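Local coordinates for iota-carrageenase (Alteromonas sp., PDB 1H80), which hydrolyses beta-1,4 linkages in iota-carrageenans, sulfated galactans of red algal cell walls, acting within the chain and inverting the anomeric configuration, at residues Q17-D23 with K52-L58; L24-G29 with A41-A45; Y373-S377 with P432-H436. All blocks are in the same frame, centred on the assembly; numbering follows the deposited sequence.

Contact 1 (Q17-D23 with K52-L58); sequences QQDVNYD and KPNGGTL
Two side chains just ahead of strand 20-23 secure the start of a parallel beta pairing. Asp19 (chi1 m) takes both nitrogens of Asn54 with its carboxylate: Asn54 N gives to Asp19 OD2 (2.8 Å) and Asn54 ND2 to Asp19 OD1 (3.0 Å). Thr57 OG1 donates to Gln18 OE1 at 2.6 Å, while a water joins Gln18 NE2 to Asn54 O, 2.8 Å from each. Asn54 sits in a type I turn, Lys52 to Gly55, closed by Gly55 N to Lys52 O (2.9 Å). The turn ends at Gly55, whose phi is positive and whose carbonyl O accepts from Asp19 N (2.9 Å) and, weakly, Val20 N (3.3 Å).

Strands 20-23 and 56-58 then run parallel, 4.7 Å apart at 11°, pairing Val20 with Gly56, Asn21 with Thr57 and Tyr22 with Leu58. Thr57 bonds both ways: its N to Val20 O (3.0 Å), its O from Tyr22 N (2.9 Å). A beta-carbon on Gly56 would collide with Val20 O. Val20, Tyr22 and Leu58 share one face, where Tyr22 CB meets Leu58 CD1 at 4.0 Å and Ile49 of helix 39-50 touches both Tyr22 and Leu58; Asn21 and Thr57 occupy the other.

This is a beta-alpha-beta connection at the first rungs of a parallel beta-helix. The chemistry implies that backbone bonds set the register, while the Asp19 carboxylate and Gln18 amide tie the turn and the start of strand 56-58 to the incoming chain.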
# COMPACT_ATOMS: atom_id res chain seq x y z
N GLN A 17 1.46 30.54 9.88
CA GLN A 17 1.91 31.13 11.13
C GLN A 17 1.84 30.04 12.20
O GLN A 17 0.92 29.23 12.22
CB GLN A 17 1.02 32.31 11.53
CG GLN A 17 -0.38 31.93 11.97
CD GLN A 17 -1.22 33.14 12.33
OE1 GLN A 17 -1.54 33.97 11.48
NE2 GLN A 17 -1.58 33.26 13.61
N GLN A 18 2.84 30.02 13.08
CA GLN A 18 2.88 29.02 14.13
C GLN A 18 3.27 29.67 15.44
O GLN A 18 3.81 30.77 15.45
CB GLN A 18 3.88 27.92 13.79
CG GLN A 18 3.57 27.19 12.49
CD GLN A 18 4.33 25.90 12.36
OE1 GLN A 18 5.56 25.88 12.41
NE2 GLN A 18 3.61 24.80 12.21
N ASP A 19 3.00 28.98 16.54
CA ASP A 19 3.32 29.51 17.85
C ASP A 19 4.70 29.10 18.36
O ASP A 19 5.37 29.89 19.02
CB ASP A 19 2.26 29.11 18.87
CG ASP A 19 0.94 29.83 18.65
OD1 ASP A 19 0.97 30.97 18.12
OD2 ASP A 19 -0.11 29.28 19.02
N VAL A 20 5.12 27.88 18.06
CA VAL A 20 6.40 27.39 18.56
C VAL A 20 7.20 26.52 17.60
O VAL A 20 6.68 26.02 16.61
CB VAL A 20 6.23 26.57 19.85
CG1 VAL A 20 5.61 27.42 20.94
CG2 VAL A 20 5.35 25.34 19.58
N ASN A 21 8.49 26.38 17.91
CA ASN A 21 9.42 25.53 17.17
C ASN A 21 10.21 24.84 18.28
O ASN A 21 10.98 25.50 19.00
CB ASN A 21 10.38 26.35 16.30
CG ASN A 21 9.81 26.68 14.92
OD1 ASN A 21 10.56 27.09 14.02
ND2 ASN A 21 8.51 26.52 14.74
N TYR A 22 10.01 23.54 18.44
CA TYR A 22 10.71 22.78 19.48
C TYR A 22 11.64 21.74 18.88
O TYR A 22 11.50 21.35 17.72
CB TYR A 22 9.73 22.04 20.39
CG TYR A 22 8.83 22.91 21.24
CD1 TYR A 22 9.32 24.06 21.86
CD2 TYR A 22 7.51 22.53 21.49
CE1 TYR A 22 8.51 24.82 22.71
CE2 TYR A 22 6.70 23.27 22.34
CZ TYR A 22 7.20 24.41 22.94
OH TYR A 22 6.39 25.14 23.79
N ASP A 23 12.60 21.30 19.68
CA ASP A 23 13.56 20.27 19.28
C ASP A 23 13.29 19.09 20.21
O ASP A 23 13.23 19.26 21.43
CB ASP A 23 14.99 20.79 19.45
CG ASP A 23 16.04 19.77 19.04
OD1 ASP A 23 16.17 18.74 19.73
OD2 ASP A 23 16.73 20.01 18.02
N LYS A 52 -0.98 24.50 21.69
CA LYS A 52 -0.86 25.88 21.22
C LYS A 52 -1.90 26.15 20.14
O LYS A 52 -2.07 25.35 19.22
CB LYS A 52 0.54 26.13 20.65
CG LYS A 52 1.69 25.81 21.60
CD LYS A 52 1.69 26.71 22.82
CE LYS A 52 2.86 26.39 23.74
NZ LYS A 52 2.88 27.27 24.94
N PRO A 53 -2.61 27.29 20.23
CA PRO A 53 -3.64 27.66 19.26
C PRO A 53 -3.22 27.53 17.79
O PRO A 53 -3.97 27.01 16.96
CB PRO A 53 -3.97 29.09 19.64
CG PRO A 53 -3.81 29.07 21.12
CD PRO A 53 -2.51 28.30 21.30
N ASN A 54 -2.02 28.00 17.48
CA ASN A 54 -1.52 27.96 16.11
C ASN A 54 -0.50 26.84 15.90
O ASN A 54 0.20 26.80 14.88
CB ASN A 54 -0.90 29.31 15.74
CG ASN A 54 -1.90 30.45 15.88
OD1 ASN A 54 -2.84 30.56 15.10
ND2 ASN A 54 -1.69 31.30 16.88
N GLY A 55 -0.42 25.93 16.87
CA GLY A 55 0.50 24.81 16.76
C GLY A 55 1.96 25.15 16.60
O GLY A 55 2.43 26.18 17.07
N GLY A 56 2.69 24.27 15.92
CA GLY A 56 4.10 24.52 15.75
C GLY A 56 4.82 23.38 15.07
O GLY A 56 4.21 22.41 14.62
N THR A 57 6.14 23.51 15.01
CA THR A 57 6.99 22.52 14.38
C THR A 57 7.86 21.82 15.41
O THR A 57 8.32 22.44 16.37
CB THR A 57 7.89 23.17 13.31
OG1 THR A 57 7.07 23.74 12.28
CG2 THR A 57 8.84 22.15 12.69
N LEU A 58 8.06 20.53 15.21
CA LEU A 58 8.93 19.76 16.08
C LEU A 58 10.05 19.22 15.21
O LEU A 58 9.80 18.59 14.18
CB LEU A 58 8.18 18.58 16.69
CG LEU A 58 9.08 17.66 17.52
CD1 LEU A 58 9.60 18.42 18.74
CD2 LEU A 58 8.32 16.42 17.95
O HOH W 1 0.86 24.94 12.94

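Contact 2 (L24-G29 with A41-A45); sequences LVDDFG and ALQRA. With NA (sodium ion), chain I.
The hollow here is made by small residues: Ala41 and Ala45, one turn apart on helix 39-50, present a shallow surface to two bulky side chains of the short, weakly bonded helix 24-28. The segment axes pass 9.9 Å apart at 74°. Phe28 (chi1 m, chi2 -82°) lays its ring flat against Ala45, whose CA stands 3.5 Å from the ring centroid, almost on its normal, a CH-pi contact; Ala45 CB lies 3.5 Å from Phe28 CD2. Leu24 (t, p) pushes CD1 among Ala41 CB, Leu42 CB and Ala45 CB, 4.2 Å from each. Arg44 extends alongside the Phe28 ring, NH1 near the ring edge, to give NH2 to Phe28 O (2.7 Å), just before Gly29 leaves the helix with positive phi. Asp27 takes no part in the packing; its carboxylate chelates sodium through OD1 (2.6 Å) and OD2 (2.4 Å), together with four waters, and OD2 also accepts from Asp23 N. Leu58, Ile60 and Phe67 of the underlying strands continue the apolar packing, an arrangement typical of the helical cap over the N-terminal end of a right-handed parallel beta-helix.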
# COMPACT_ATOMS: atom_id res chain seq x y z
N LEU A 24 13.10 17.91 19.64
CA LEU A 24 12.79 16.72 20.43
C LEU A 24 13.81 16.42 21.52
O LEU A 24 13.44 16.03 22.63
CB LEU A 24 12.67 15.50 19.51
CG LEU A 24 12.32 14.21 20.24
CD1 LEU A 24 10.95 14.33 20.90
CD2 LEU A 24 12.34 13.06 19.26
N VAL A 25 15.08 16.59 21.20
CA VAL A 25 16.14 16.31 22.17
C VAL A 25 16.35 17.43 23.18
O VAL A 25 16.31 17.21 24.39
CB VAL A 25 17.47 16.03 21.45
CG1 VAL A 25 18.59 15.89 22.47
CG2 VAL A 25 17.35 14.75 20.63
N ASP A 26 16.54 18.65 22.69
CA ASP A 26 16.86 19.81 23.53
C ASP A 26 15.65 20.19 24.39
O ASP A 26 15.85 20.61 25.56
CB ASP A 26 17.25 21.00 22.66
N ASP A 27 14.45 20.15 23.88
CA ASP A 27 13.28 20.59 24.62
C ASP A 27 12.50 19.49 25.33
O ASP A 27 11.82 19.77 26.32
CB ASP A 27 12.33 21.35 23.69
CG ASP A 27 12.95 22.64 23.18
OD1 ASP A 27 13.43 23.43 24.01
OD2 ASP A 27 12.96 22.87 21.95
N PHE A 28 12.61 18.25 24.86
CA PHE A 28 11.87 17.18 25.50
C PHE A 28 12.68 15.99 26.00
O PHE A 28 12.12 14.98 26.43
CB PHE A 28 10.74 16.75 24.57
CG PHE A 28 9.69 17.81 24.41
CD1 PHE A 28 8.69 17.96 25.35
CD2 PHE A 28 9.77 18.73 23.36
CE1 PHE A 28 7.77 19.00 25.28
CE2 PHE A 28 8.86 19.78 23.28
CZ PHE A 28 7.86 19.92 24.23
N GLY A 29 13.99 16.12 25.95
CA GLY A 29 14.87 15.08 26.47
C GLY A 29 14.96 13.72 25.82
O GLY A 29 15.35 12.76 26.47
N ALA A 41 9.00 10.99 25.15
CA ALA A 41 9.55 12.30 24.81
C ALA A 41 8.80 12.86 23.61
O ALA A 41 8.37 14.01 23.61
CB ALA A 41 11.03 12.17 24.48
N LEU A 42 8.63 12.03 22.58
CA LEU A 42 7.92 12.46 21.39
C LEU A 42 6.46 12.77 21.68
O LEU A 42 5.92 13.76 21.19
CB LEU A 42 8.03 11.40 20.28
CG LEU A 42 7.29 11.72 18.98
CD1 LEU A 42 7.71 13.09 18.45
CD2 LEU A 42 7.58 10.63 17.96
N GLN A 43 5.81 11.93 22.49
CA GLN A 43 4.41 12.18 22.79
C GLN A 43 4.25 13.48 23.57
O GLN A 43 3.31 14.24 23.32
CB GLN A 43 3.81 11.02 23.59
CG GLN A 43 2.30 11.10 23.68
CD GLN A 43 1.64 10.95 22.32
OE1 GLN A 43 1.74 9.90 21.69
NE2 GLN A 43 0.96 12.01 21.87
N ARG A 44 5.15 13.75 24.51
CA ARG A 44 5.08 14.99 25.27
C ARG A 44 5.26 16.19 24.34
O ARG A 44 4.60 17.21 24.51
CB ARG A 44 6.14 15.02 26.37
CG ARG A 44 5.78 14.16 27.57
CD ARG A 44 6.75 14.34 28.73
NE ARG A 44 8.04 13.73 28.49
CZ ARG A 44 9.17 14.40 28.27
NH1 ARG A 44 9.16 15.73 28.24
NH2 ARG A 44 10.30 13.74 28.06
N ALA A 45 6.16 16.06 23.38
CA ALA A 45 6.42 17.14 22.43
C ALA A 45 5.17 17.41 21.60
O ALA A 45 4.74 18.56 21.46
CB ALA A 45 7.58 16.77 21.51
NA NA I . 14.34 24.82 22.06
O HOH W 2 13.75 26.00 24.12
O HOH W 3 16.60 24.02 23.55
O HOH W 4 12.34 25.75 21.43
O HOH W 5 13.76 24.50 19.26

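Contact 3 (Y373-S377 with P432-H436); sequences YFSTS and PVNSH
Side-chain conformation matters most where two irregular loops meet without a strand or regular helix. His436 (chi1 m, chi2 -72°) swings its imidazole across to 373-377, where NE2 donates to Tyr373 O at 2.9 Å, with that oxygen near the ring plane. The Tyr373 side chain (chi1 m) flanks the same nitrogen, its CB 4.0 Å from His436 NE2. Thr376 adopts p, which directs OG1 to donate to Asn434 O (3.0 Å). Ser377, also p, packs through carbon: its CB is 3.3 Å from Asn434 O and 3.7 Å from Ser435 CA, the point where the two backbones come closest (CA atoms of Ser377 and Ser435 4.9 Å apart).

The receiving loop is a type II turn from Pro432 to Ser435, with Asn434 at phi 63°. Ser435 (p) ties it together, OG giving to Pro432 O at 2.7 Å, whereas the backbone bond from Ser435 N to Pro432 O is weak (3.4 Å). Two waters bridge the loops: one lies 2.8 Å from Ser375 OG and 3.0 Å from His436 NE2; the other donates to Ser377 O (2.8 Å) and Val433 O (2.9 Å).

The contact is surface packing. Residues 373-377, in helical conformation from 374 to 376, belong to the long connection between strands 364-366 and 399-401; residues 432-436 link strand 421-429 to strand 438-439, an outermost strand of a five-stranded parallel sheet.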
# COMPACT_ATOMS: atom_id res chain seq x y z
N TYR A 373 0.39 -18.27 -17.13
CA TYR A 373 0.55 -17.30 -18.20
C TYR A 373 1.94 -17.37 -18.83
O TYR A 373 2.24 -16.65 -19.78
CB TYR A 373 0.24 -15.90 -17.69
CG TYR A 373 -1.23 -15.71 -17.40
CD1 TYR A 373 -2.18 -15.85 -18.42
CD2 TYR A 373 -1.69 -15.45 -16.11
CE1 TYR A 373 -3.54 -15.73 -18.16
CE2 TYR A 373 -3.05 -15.32 -15.84
CZ TYR A 373 -3.97 -15.47 -16.87
OH TYR A 373 -5.32 -15.36 -16.61
N PHE A 374 2.80 -18.24 -18.29
CA PHE A 374 4.14 -18.40 -18.85
C PHE A 374 4.08 -19.33 -20.06
O PHE A 374 5.07 -19.49 -20.77
CB PHE A 374 5.09 -19.00 -17.81
CG PHE A 374 5.65 -17.99 -16.85
CD1 PHE A 374 6.37 -16.90 -17.32
CD2 PHE A 374 5.48 -18.15 -15.48
CE1 PHE A 374 6.91 -15.97 -16.43
CE2 PHE A 374 6.02 -17.23 -14.58
CZ PHE A 374 6.74 -16.14 -15.06
N SER A 375 2.92 -19.94 -20.28
CA SER A 375 2.76 -20.88 -21.39
C SER A 375 3.18 -20.37 -22.76
O SER A 375 3.62 -21.15 -23.61
CB SER A 375 1.30 -21.36 -21.46
OG SER A 375 0.43 -20.30 -21.82
N THR A 376 3.06 -19.06 -22.98
CA THR A 376 3.41 -18.49 -24.28
C THR A 376 4.88 -18.14 -24.49
O THR A 376 5.43 -18.39 -25.57
CB THR A 376 2.58 -17.22 -24.56
OG1 THR A 376 2.82 -16.25 -23.52
CG2 THR A 376 1.10 -17.54 -24.62
N SER A 377 5.52 -17.57 -23.48
CA SER A 377 6.91 -17.16 -23.61
C SER A 377 7.92 -18.03 -22.88
O SER A 377 9.11 -18.03 -23.22
CB SER A 377 7.07 -15.73 -23.09
OG SER A 377 6.90 -15.72 -21.68
N PRO A 432 10.69 -10.82 -23.33
CA PRO A 432 11.04 -11.84 -24.32
C PRO A 432 9.96 -11.96 -25.40
O PRO A 432 8.84 -11.51 -25.22
CB PRO A 432 11.16 -13.11 -23.48
CG PRO A 432 10.17 -12.88 -22.39
CD PRO A 432 10.40 -11.44 -22.02
N VAL A 433 10.32 -12.57 -26.52
CA VAL A 433 9.36 -12.73 -27.59
C VAL A 433 8.19 -13.57 -27.08
O VAL A 433 8.35 -14.44 -26.23
CB VAL A 433 10.00 -13.43 -28.83
CG1 VAL A 433 10.44 -14.84 -28.48
CG2 VAL A 433 9.01 -13.43 -29.98
N ASN A 434 7.00 -13.29 -27.60
CA ASN A 434 5.79 -13.99 -27.23
C ASN A 434 5.37 -13.87 -25.78
O ASN A 434 4.72 -14.77 -25.23
CB ASN A 434 5.90 -15.46 -27.64
CG ASN A 434 5.69 -15.63 -29.12
OD1 ASN A 434 4.74 -15.08 -29.68
ND2 ASN A 434 6.56 -16.40 -29.78
N SER A 435 5.73 -12.76 -25.16
CA SER A 435 5.32 -12.50 -23.79
C SER A 435 4.03 -11.69 -23.91
O SER A 435 3.67 -11.24 -25.00
CB SER A 435 6.40 -11.70 -23.05
OG SER A 435 6.75 -10.54 -23.76
N HIS A 436 3.33 -11.51 -22.79
CA HIS A 436 2.07 -10.76 -22.79
C HIS A 436 2.28 -9.28 -22.54
O HIS A 436 3.20 -8.88 -21.82
CB HIS A 436 1.15 -11.28 -21.68
CG HIS A 436 0.85 -12.74 -21.78
ND1 HIS A 436 0.02 -13.27 -22.75
CD2 HIS A 436 1.26 -13.79 -21.02
CE1 HIS A 436 -0.07 -14.57 -22.58
NE2 HIS A 436 0.67 -14.92 -21.55
O HOH W 6 -0.33 -17.70 -21.33
O HOH W 7 10.08 -16.56 -25.34

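In a solenoid, the type of contact varies with its place along the coil, as these three show. Contacts 1 and 2 share one end and form a continuous unit: strand 20-23 runs into helix 24-28, helix 39-50 leads to strand 56-60, and Tyr22 packs edge-to-face on Phe28 while Leu58 meets Leu42 and Ala45. Contact 1 relies on backbone pairing and polar side chains, contact 2 mainly on apolar and CH-pi packing, with a single hydrogen bond; both are partly buried. Contact 3 lies on the opposite side of the molecule's centre, its centre 57 Å from each of the others. There, at the surface, loops meet through isolated hydrogen bonds and bridging waters.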